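Local coordinates for putative exported protein (Bordetella parapertussis, PDB 3OCJ) that is of unknown function but probably acts as an S-adenosylmethionine-dependent methyltransferase of the Rossmann-like class, at residues Q44-L48 with L255-L260; S124-M130 with L146-D150; H271-R275 with R287-D291. All blocks are in the same frame, centred on the assembly; numbering follows the deposited sequence.

Contact 1 (Q44-L48 with L255-L260)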
loop_
_atom_site.group_PDB
_atom_site.type_symbol
_atom_site.label_atom_id
_atom_site.label_comp_id
_atom_site.label_asym_id
_atom_site.label_seq_id
_atom_site.Cartn_x
_atom_site.Cartn_y
_atom_site.Cartn_z
ATOM N N GLN A 44 -18.967 -18.979 -3.605
ATOM C CA GLN A 44 -18.612 -17.858 -2.745
ATOM C C GLN A 44 -18.210 -18.346 -1.361
ATOM O O GLN A 44 -17.279 -17.810 -0.747
ATOM C CB GLN A 44 -19.772 -16.873 -2.628
ATOM C CG GLN A 44 -20.104 -16.139 -3.925
ATOM C CD GLN A 44 -21.340 -15.285 -3.780
ATOM O OE1 GLN A 44 -21.478 -14.534 -2.809
ATOM N NE2 GLN A 44 -22.266 -15.410 -4.734
ATOM N N ILE A 45 -18.912 -19.363 -0.873
ATOM C CA ILE A 45 -18.604 -19.939 0.428
ATOM C C ILE A 45 -17.230 -20.601 0.383
ATOM O O ILE A 45 -16.458 -20.508 1.338
ATOM C CB ILE A 45 -19.695 -20.937 0.864
ATOM C CG1 ILE A 45 -20.972 -20.175 1.229
ATOM C CG2 ILE A 45 -19.218 -21.788 2.033
ATOM C CD1 ILE A 45 -22.146 -21.064 1.585
ATOM N N GLU A 46 -16.915 -21.242 -0.739
ATOM C CA GLU A 46 -15.584 -21.809 -0.932
ATOM C C GLU A 46 -14.507 -20.724 -0.931
ATOM O O GLU A 46 -13.422 -20.912 -0.379
ATOM C CB GLU A 46 -15.512 -22.618 -2.229
ATOM C CG GLU A 46 -16.405 -23.847 -2.259
ATOM C CD GLU A 46 -16.279 -24.621 -3.562
ATOM O OE1 GLU A 46 -15.639 -24.107 -4.508
ATOM O OE2 GLU A 46 -16.822 -25.744 -3.641
ATOM N N LEU A 47 -14.799 -19.594 -1.562
ATOM C CA LEU A 47 -13.857 -18.483 -1.572
ATOM C C LEU A 47 -13.633 -17.958 -0.153
ATOM O O LEU A 47 -12.498 -17.700 0.252
ATOM C CB LEU A 47 -14.348 -17.358 -2.489
ATOM C CG LEU A 47 -14.510 -17.686 -3.974
ATOM C CD1 LEU A 47 -14.923 -16.442 -4.739
ATOM C CD2 LEU A 47 -13.221 -18.266 -4.545
ATOM N N LEU A 48 -14.715 -17.805 0.599
ATOM C CA LEU A 48 -14.620 -17.357 1.985
ATOM C C LEU A 48 -13.765 -18.324 2.810
ATOM O O LEU A 48 -12.935 -17.898 3.619
ATOM C CB LEU A 48 -16.014 -17.187 2.595
ATOM C CG LEU A 48 -16.090 -16.788 4.073
ATOM C CD1 LEU A 48 -15.329 -15.487 4.331
ATOM C CD2 LEU A 48 -17.535 -16.642 4.506
ATOM N N LEU A 255 -15.770 -9.652 -6.033
ATOM C CA LEU A 255 -16.536 -10.442 -5.079
ATOM C C LEU A 255 -15.779 -10.513 -3.763
ATOM O O LEU A 255 -16.342 -10.265 -2.688
ATOM C CB LEU A 255 -16.778 -11.847 -5.633
ATOM C CG LEU A 255 -17.574 -12.773 -4.711
ATOM C CD1 LEU A 255 -18.963 -12.207 -4.437
ATOM C CD2 LEU A 255 -17.666 -14.155 -5.335
ATOM N N VAL A 256 -14.495 -10.830 -3.846
ATOM C CA VAL A 256 -13.676 -10.968 -2.650
ATOM C C VAL A 256 -13.621 -9.662 -1.853
ATOM O O VAL A 256 -13.779 -9.673 -0.627
ATOM C CB VAL A 256 -12.266 -11.496 -2.981
ATOM C CG1 VAL A 256 -11.377 -11.485 -1.741
ATOM C CG2 VAL A 256 -12.360 -12.909 -3.546
ATOM N N PHE A 257 -13.407 -8.538 -2.533
ATOM C CA PHE A 257 -13.315 -7.252 -1.846
ATOM C C PHE A 257 -14.682 -6.749 -1.378
ATOM O O PHE A 257 -14.872 -6.456 -0.204
ATOM C CB PHE A 257 -12.662 -6.173 -2.735
ATOM C CG PHE A 257 -11.180 -6.348 -2.973
ATOM C CD1 PHE A 257 -10.480 -7.453 -2.508
ATOM C CD2 PHE A 257 -10.485 -5.374 -3.684
ATOM C CE1 PHE A 257 -9.106 -7.584 -2.753
ATOM C CE2 PHE A 257 -9.121 -5.498 -3.930
ATOM C CZ PHE A 257 -8.432 -6.600 -3.469
ATOM N N THR A 258 -15.640 -6.628 -2.293
ATOM C CA THR A 258 -16.910 -5.996 -1.930
ATOM C C THR A 258 -17.740 -6.807 -0.945
ATOM O O THR A 258 -18.372 -6.242 -0.055
ATOM C CB THR A 258 -17.784 -5.686 -3.157
ATOM O OG1 THR A 258 -18.205 -6.909 -3.776
ATOM C CG2 THR A 258 -17.008 -4.851 -4.145
ATOM N N ARG A 259 -17.739 -8.128 -1.094
ATOM C CA ARG A 259 -18.613 -8.954 -0.274
ATOM C C ARG A 259 -17.917 -9.620 0.908
ATOM O O ARG A 259 -18.507 -9.754 1.980
ATOM C CB ARG A 259 -19.312 -10.012 -1.129
ATOM C CG ARG A 259 -20.396 -10.756 -0.379
ATOM C CD ARG A 259 -21.263 -11.572 -1.311
ATOM N NE ARG A 259 -21.930 -10.726 -2.293
ATOM C CZ ARG A 259 -22.904 -11.147 -3.094
ATOM N NH1 ARG A 259 -23.323 -12.402 -3.021
ATOM N NH2 ARG A 259 -23.458 -10.313 -3.961
ATOM N N LEU A 260 -16.675 -10.047 0.725
ATOM C CA LEU A 260 -16.039 -10.839 1.775
ATOM C C LEU A 260 -15.199 -10.014 2.753
ATOM O O LEU A 260 -15.510 -9.953 3.948
ATOM C CB LEU A 260 -15.236 -11.999 1.183
ATOM C CG LEU A 260 -16.011 -12.880 0.196
ATOM C CD1 LEU A 260 -15.163 -14.066 -0.246
ATOM C CD2 LEU A 260 -17.330 -13.358 0.808
#
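With CG beside the backbone N (chi1 -67°) and the chain extended beyond it, Gln44 sends its amide across to Arg259 and lays its aliphatic part over Leu255. Leu255 answers with CG swung away from its own backbone N (chi1 180°), a torsion that carries both methyls to the facing helix. The two side chains cross at about a right angle, and Leu255 CD2 comes 3.4 Å from Gln44 CG. The same methyl lies 3.6 Å from Leu47 CD1, wedged between residues one turn apart on helix 41-53. Further along helix 247-261, Leu260 presents one branch, CD1, which packs 4.1 Å from Leu47 CB and 4.3 Å from Leu48 CB, over the backbone at Leu48, whose N lies 3.9 Å from Leu260 CD1. The contact illustrates nearly perpendicular helix packing: the local axes cross at -89° and stay 11.1 Å apart, spaced by leucine side chains. Helix 247-261 widens here into a pi-type turn at 256-260. At the polar margin Arg259, bent at chi3, offers NH1 to Gln44 OE1 at 2.8 Å, a weak hydrogen bond because the N-H points well off the oxygen. Both groups have further partners: Gly34 O accepts from Arg259 NH1 and from Gln44 NE2, which also reaches Phe39 O. Ile30 of helix 15-33 touches both Gln44 and Leu260.

Contact 2 (S124-M130 with L146-D150)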
loop_
_atom_site.group_PDB
_atom_site.type_symbol
_atom_site.label_atom_id
_atom_site.label_comp_id
_atom_site.label_asym_id
_atom_site.label_seq_id
_atom_site.Cartn_x
_atom_site.Cartn_y
_atom_site.Cartn_z
ATOM N N SER A 124 10.946 7.349 4.788
ATOM C CA SER A 124 9.754 6.626 4.382
ATOM C C SER A 124 8.694 6.789 5.469
ATOM O O SER A 124 8.982 6.569 6.650
ATOM C CB SER A 124 10.066 5.144 4.153
ATOM O OG SER A 124 8.894 4.432 3.771
ATOM N N VAL A 125 7.477 7.162 5.067
ATOM C CA VAL A 125 6.415 7.518 6.007
ATOM C C VAL A 125 5.077 7.108 5.395
ATOM O O VAL A 125 4.640 7.727 4.427
ATOM C CB VAL A 125 6.365 9.056 6.241
ATOM C CG1 VAL A 125 5.339 9.406 7.330
ATOM C CG2 VAL A 125 7.761 9.626 6.568
ATOM N N PRO A 126 4.418 6.061 5.930
ATOM C CA PRO A 126 4.835 5.171 7.018
ATOM C C PRO A 126 5.818 4.145 6.482
ATOM O O PRO A 126 5.606 3.594 5.391
ATOM C CB PRO A 126 3.524 4.494 7.414
ATOM C CG PRO A 126 2.759 4.407 6.120
ATOM C CD PRO A 126 3.140 5.630 5.323
ATOM N N CYS A 127 6.895 3.906 7.216
ATOM C CA CYS A 127 7.990 3.120 6.666
ATOM C C CYS A 127 7.723 1.627 6.551
ATOM O O CYS A 127 8.334 0.952 5.719
ATOM C CB CYS A 127 9.297 3.363 7.430
ATOM S SG CYS A 127 9.282 2.826 9.146
ATOM N N GLY A 128 6.810 1.111 7.370
ATOM C CA GLY A 128 6.614 -0.328 7.435
ATOM C C GLY A 128 7.953 -1.013 7.658
ATOM O O GLY A 128 8.767 -0.556 8.465
ATOM N N TRP A 129 8.197 -2.103 6.936
ATOM C CA TRP A 129 9.465 -2.825 7.055
ATOM C C TRP A 129 10.560 -2.240 6.159
ATOM O O TRP A 129 11.661 -2.784 6.099
ATOM C CB TRP A 129 9.281 -4.313 6.731
ATOM C CG TRP A 129 8.573 -5.083 7.806
ATOM C CD1 TRP A 129 7.997 -4.580 8.932
ATOM C CD2 TRP A 129 8.365 -6.501 7.848
ATOM N NE1 TRP A 129 7.446 -5.597 9.682
ATOM C CE2 TRP A 129 7.659 -6.786 9.035
ATOM C CE3 TRP A 129 8.718 -7.556 7.003
ATOM C CZ2 TRP A 129 7.296 -8.083 9.397
ATOM C CZ3 TRP A 129 8.354 -8.847 7.364
ATOM C CH2 TRP A 129 7.652 -9.095 8.552
HETATM N N MSE A 130 10.247 -1.151 5.459
HETATM C CA MSE A 130 11.222 -0.442 4.613
HETATM C C MSE A 130 11.704 -1.258 3.413
HETATM O O MSE A 130 12.854 -1.132 2.977
HETATM C CB MSE A 130 12.404 0.056 5.456
HETATM C CG MSE A 130 11.994 1.144 6.436
HETATM SE SE MSE A 130 13.408 1.757 7.613
HETATM C CE MSE A 130 14.731 1.965 6.325
ATOM N N LEU A 146 19.036 6.803 6.112
ATOM C CA LEU A 146 17.645 6.380 5.984
ATOM C C LEU A 146 16.853 6.686 7.244
ATOM O O LEU A 146 17.316 6.447 8.356
ATOM C CB LEU A 146 17.555 4.882 5.689
ATOM C CG LEU A 146 18.302 4.365 4.454
ATOM C CD1 LEU A 146 18.176 2.852 4.342
ATOM C CD2 LEU A 146 17.828 5.042 3.176
ATOM N N VAL A 147 15.642 7.193 7.057
ATOM C CA VAL A 147 14.789 7.541 8.189
ATOM C C VAL A 147 13.443 6.854 8.001
ATOM O O VAL A 147 12.828 6.948 6.940
ATOM C CB VAL A 147 14.593 9.066 8.299
ATOM C CG1 VAL A 147 13.680 9.413 9.482
ATOM C CG2 VAL A 147 15.935 9.770 8.438
ATOM N N GLY A 148 12.994 6.131 9.018
ATOM C CA GLY A 148 11.694 5.484 8.943
ATOM C C GLY A 148 10.777 6.016 10.017
ATOM O O GLY A 148 11.160 6.081 11.178
ATOM N N ILE A 149 9.562 6.395 9.639
ATOM C CA ILE A 149 8.585 6.865 10.607
ATOM C C ILE A 149 7.358 5.972 10.497
ATOM O O ILE A 149 6.849 5.739 9.402
ATOM C CB ILE A 149 8.188 8.335 10.324
ATOM C CG1 ILE A 149 9.438 9.226 10.350
ATOM C CG2 ILE A 149 7.148 8.823 11.329
ATOM C CD1 ILE A 149 9.140 10.703 10.204
ATOM N N ASP A 150 6.887 5.451 11.619
ATOM C CA ASP A 150 5.681 4.628 11.599
ATOM C C ASP A 150 5.045 4.706 12.971
ATOM O O ASP A 150 5.742 4.870 13.965
ATOM C CB ASP A 150 6.017 3.176 11.223
ATOM C CG ASP A 150 4.838 2.438 10.609
ATOM O OD1 ASP A 150 3.791 2.319 11.276
ATOM O OD2 ASP A 150 4.960 1.943 9.466
#
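Ser124 and Gly148 pair as parallel neighbours in the central sheet of a Rossmann-like methyltransferase domain, at the C-terminal end of strand 121-124, where the chain turns into a glycine-containing loop; in this family that region usually lines the cofactor site. The tight part is backbone. Ser124 N donates to Val147 O at 2.9 Å, and Ile149 N returns a nearly straight bond (170°) to Ser124 O. Beyond the cis peptide before Pro126 the loop folds back over strand 145-150, and Cys127 N reaches Ile149 O from above the carbonyl plane, while Pro126 CA brings a C-H to the same oxygen at 3.2 Å. Cys127 holds SG between its backbone N and carbonyl carbon (chi1 65°), which lays CB 3.5 Å and SG 3.6 Å from Gly148 CA; that glycine offers no side chain to block the approach. The looser packing is at the flanks. Val125 CG2 lies 4.0 Å from Ile149 CB, the two side chains side by side, and the selenomethionine Met130 meets Leu146 through CE alone, 4.1 Å from CD1. Cys127 to Met130 form a type II' turn; Gly128 in it, and Pro126 before it, are partly exposed. Asp150 itself is buried: OD1 is engaged by Asp152 N just after the strand, whereas OD2 accepts from Gly128 N of the turn at 2.9 Å on its anti lone pair.

Contact 3 (H271-R275 with R287-D291)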
loop_
_atom_site.group_PDB
_atom_site.type_symbol
_atom_site.label_atom_id
_atom_site.label_comp_id
_atom_site.label_asym_id
_atom_site.label_seq_id
_atom_site.Cartn_x
_atom_site.Cartn_y
_atom_site.Cartn_z
ATOM N N HIS A 271 -5.896 10.897 -11.283
ATOM C CA HIS A 271 -4.652 11.622 -11.492
ATOM C C HIS A 271 -4.881 13.121 -11.303
ATOM O O HIS A 271 -4.102 13.792 -10.644
ATOM C CB HIS A 271 -4.123 11.391 -12.919
ATOM C CG HIS A 271 -3.581 10.013 -13.164
ATOM N ND1 HIS A 271 -4.384 8.922 -13.410
ATOM C CD2 HIS A 271 -2.304 9.571 -13.248
ATOM C CE1 HIS A 271 -3.620 7.858 -13.620
ATOM N NE2 HIS A 271 -2.353 8.227 -13.521
ATOM N N ALA A 272 -5.962 13.633 -11.883
ATOM C CA ALA A 272 -6.250 15.059 -11.775
ATOM C C ALA A 272 -6.521 15.477 -10.335
ATOM O O ALA A 272 -6.073 16.539 -9.900
ATOM C CB ALA A 272 -7.430 15.440 -12.681
ATOM N N GLN A 273 -7.248 14.648 -9.587
ATOM C CA GLN A 273 -7.513 14.968 -8.185
ATOM C C GLN A 273 -6.203 14.990 -7.399
ATOM O O GLN A 273 -5.953 15.905 -6.620
ATOM C CB GLN A 273 -8.493 13.977 -7.562
ATOM C CG GLN A 273 -9.925 14.148 -8.058
ATOM C CD GLN A 273 -10.858 13.100 -7.495
ATOM O OE1 GLN A 273 -10.547 11.913 -7.483
ATOM N NE2 GLN A 273 -12.019 13.540 -7.023
ATOM N N THR A 274 -5.368 13.974 -7.610
ATOM C CA THR A 274 -4.091 13.891 -6.916
ATOM C C THR A 274 -3.199 15.077 -7.293
ATOM O O THR A 274 -2.543 15.665 -6.426
ATOM C CB THR A 274 -3.414 12.542 -7.212
ATOM O OG1 THR A 274 -4.221 11.506 -6.632
ATOM C CG2 THR A 274 -2.004 12.485 -6.617
ATOM N N ARG A 275 -3.171 15.429 -8.580
ATOM C CA ARG A 275 -2.418 16.597 -9.009
ATOM C C ARG A 275 -2.867 17.866 -8.284
ATOM O O ARG A 275 -2.041 18.639 -7.815
ATOM C CB ARG A 275 -2.546 16.801 -10.518
ATOM C CG ARG A 275 -2.019 18.155 -10.972
ATOM C CD ARG A 275 -2.070 18.311 -12.489
ATOM N NE ARG A 275 -1.167 17.384 -13.165
ATOM C CZ ARG A 275 0.141 17.594 -13.309
ATOM N NH1 ARG A 275 0.699 18.697 -12.825
ATOM N NH2 ARG A 275 0.897 16.704 -13.937
ATOM N N ARG A 287 5.415 13.929 -12.078
ATOM C CA ARG A 287 5.569 12.834 -13.033
ATOM C C ARG A 287 4.784 11.638 -12.513
ATOM O O ARG A 287 4.956 11.225 -11.357
ATOM C CB ARG A 287 7.047 12.460 -13.181
ATOM C CG ARG A 287 7.318 11.125 -13.893
ATOM C CD ARG A 287 6.859 11.103 -15.354
ATOM N NE ARG A 287 7.086 9.778 -15.937
ATOM C CZ ARG A 287 6.360 9.245 -16.917
ATOM N NH1 ARG A 287 5.327 9.901 -17.416
ATOM N NH2 ARG A 287 6.640 8.029 -17.363
ATOM N N PHE A 288 3.908 11.094 -13.347
ATOM C CA PHE A 288 3.176 9.893 -12.967
ATOM C C PHE A 288 3.790 8.678 -13.651
ATOM O O PHE A 288 4.127 8.714 -14.844
ATOM C CB PHE A 288 1.690 10.012 -13.335
ATOM C CG PHE A 288 0.951 11.067 -12.554
ATOM C CD1 PHE A 288 0.376 10.778 -11.323
ATOM C CD2 PHE A 288 0.810 12.350 -13.055
ATOM C CE1 PHE A 288 -0.309 11.743 -10.613
ATOM C CE2 PHE A 288 0.125 13.323 -12.343
ATOM C CZ PHE A 288 -0.435 13.013 -11.110
ATOM N N GLU A 289 3.956 7.599 -12.901
ATOM C CA GLU A 289 4.400 6.323 -13.446
ATOM C C GLU A 289 3.263 5.338 -13.270
ATOM O O GLU A 289 3.031 4.814 -12.164
ATOM C CB GLU A 289 5.676 5.833 -12.744
ATOM C CG GLU A 289 6.897 6.717 -13.023
ATOM C CD GLU A 289 7.449 6.541 -14.438
ATOM O OE1 GLU A 289 7.079 5.567 -15.118
ATOM O OE2 GLU A 289 8.271 7.384 -14.868
ATOM N N ASP A 290 2.521 5.111 -14.346
ATOM C CA ASP A 290 1.332 4.276 -14.275
ATOM C C ASP A 290 1.658 2.797 -14.385
ATOM O O ASP A 290 2.481 2.389 -15.211
ATOM C CB ASP A 290 0.357 4.623 -15.400
ATOM C CG ASP A 290 -0.347 5.952 -15.196
ATOM O OD1 ASP A 290 -0.356 6.478 -14.067
ATOM O OD2 ASP A 290 -0.932 6.465 -16.187
ATOM N N ASP A 291 0.985 1.988 -13.578
ATOM C CA ASP A 291 0.980 0.553 -13.814
ATOM C C ASP A 291 0.179 0.280 -15.093
ATOM O O ASP A 291 -0.520 1.161 -15.612
ATOM C CB ASP A 291 0.348 -0.168 -12.617
ATOM C CG ASP A 291 -1.075 0.305 -12.344
ATOM O OD1 ASP A 291 -1.248 1.518 -12.070
ATOM O OD2 ASP A 291 -2.014 -0.516 -12.401
#
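A helix packed over the edge strand of a mixed sheet is the setting here: the first turn of helix 271-280 covers strand 286-289, one of the two outermost strands of the sheet in this chain, with local axes 11.0 Å apart and N-to-C directions at 140°. Phe288 and His271 meet in a T-shaped (edge-to-face) stack. The imidazole edge is turned to one face of the phenyl ring, with CD2 3.5 Å from Phe288 CD1 and offset toward the rim; the centroids are 5.0 Å apart and the planes inclined at 68°. Both side chains place CG beside the backbone N (chi1 -71° for His271), and they slide past each other in opposite directions, which leaves the neighbouring NE2 for Asp290. There His271 NE2 donates to Asp290 OD1 at 2.7 Å, in the ring plane and nearly straight, meeting the oxygen on its syn side. One end of the imidazole is thus held by a carboxylate and its CD2 edge abuts the phenyl face, an arrangement that fixes its rotation; the nearby negative charge may favour a protonated ring. Around the rim of Phe288, Arg275 NH2 lies at the edge, 3.8 Å from CE2, its guanidinium also paired with Glu279, while Thr274 CG2 sits at the edge as well, 4.4 Å from CE1. Phe227 adds a second edge-to-face partner to His271, and Pro297 touches both His271 and Asp290. The 3-2-1-4-5-7-6 strand order, with 298-302 inserted antiparallel between 221-226 and the edge strand 286-289, is that of class I methyltransferases.

From the N terminus, the chain enters contact 1 on helix 41-53, and its partner, helix 247-261, lies 207 residues later, so this contact closes a long loop. Contact 2 is nested inside that loop, closing a loop of 15 residues between the end of strand 121-124 with its following loop and strand 145-150. Contact 3 follows in series after contact 1 has closed, joining helix 271-280 to strand 286-289 around a loop of 11 residues. Contact 1 therefore ties the N-terminal helices to a late helix, while contacts 2 and 3 both reach the seven-stranded sheet, their centres about 23 Å apart. Contacts 1 and 2 lie on opposite sides of the chain's centre, and no two of the three touch.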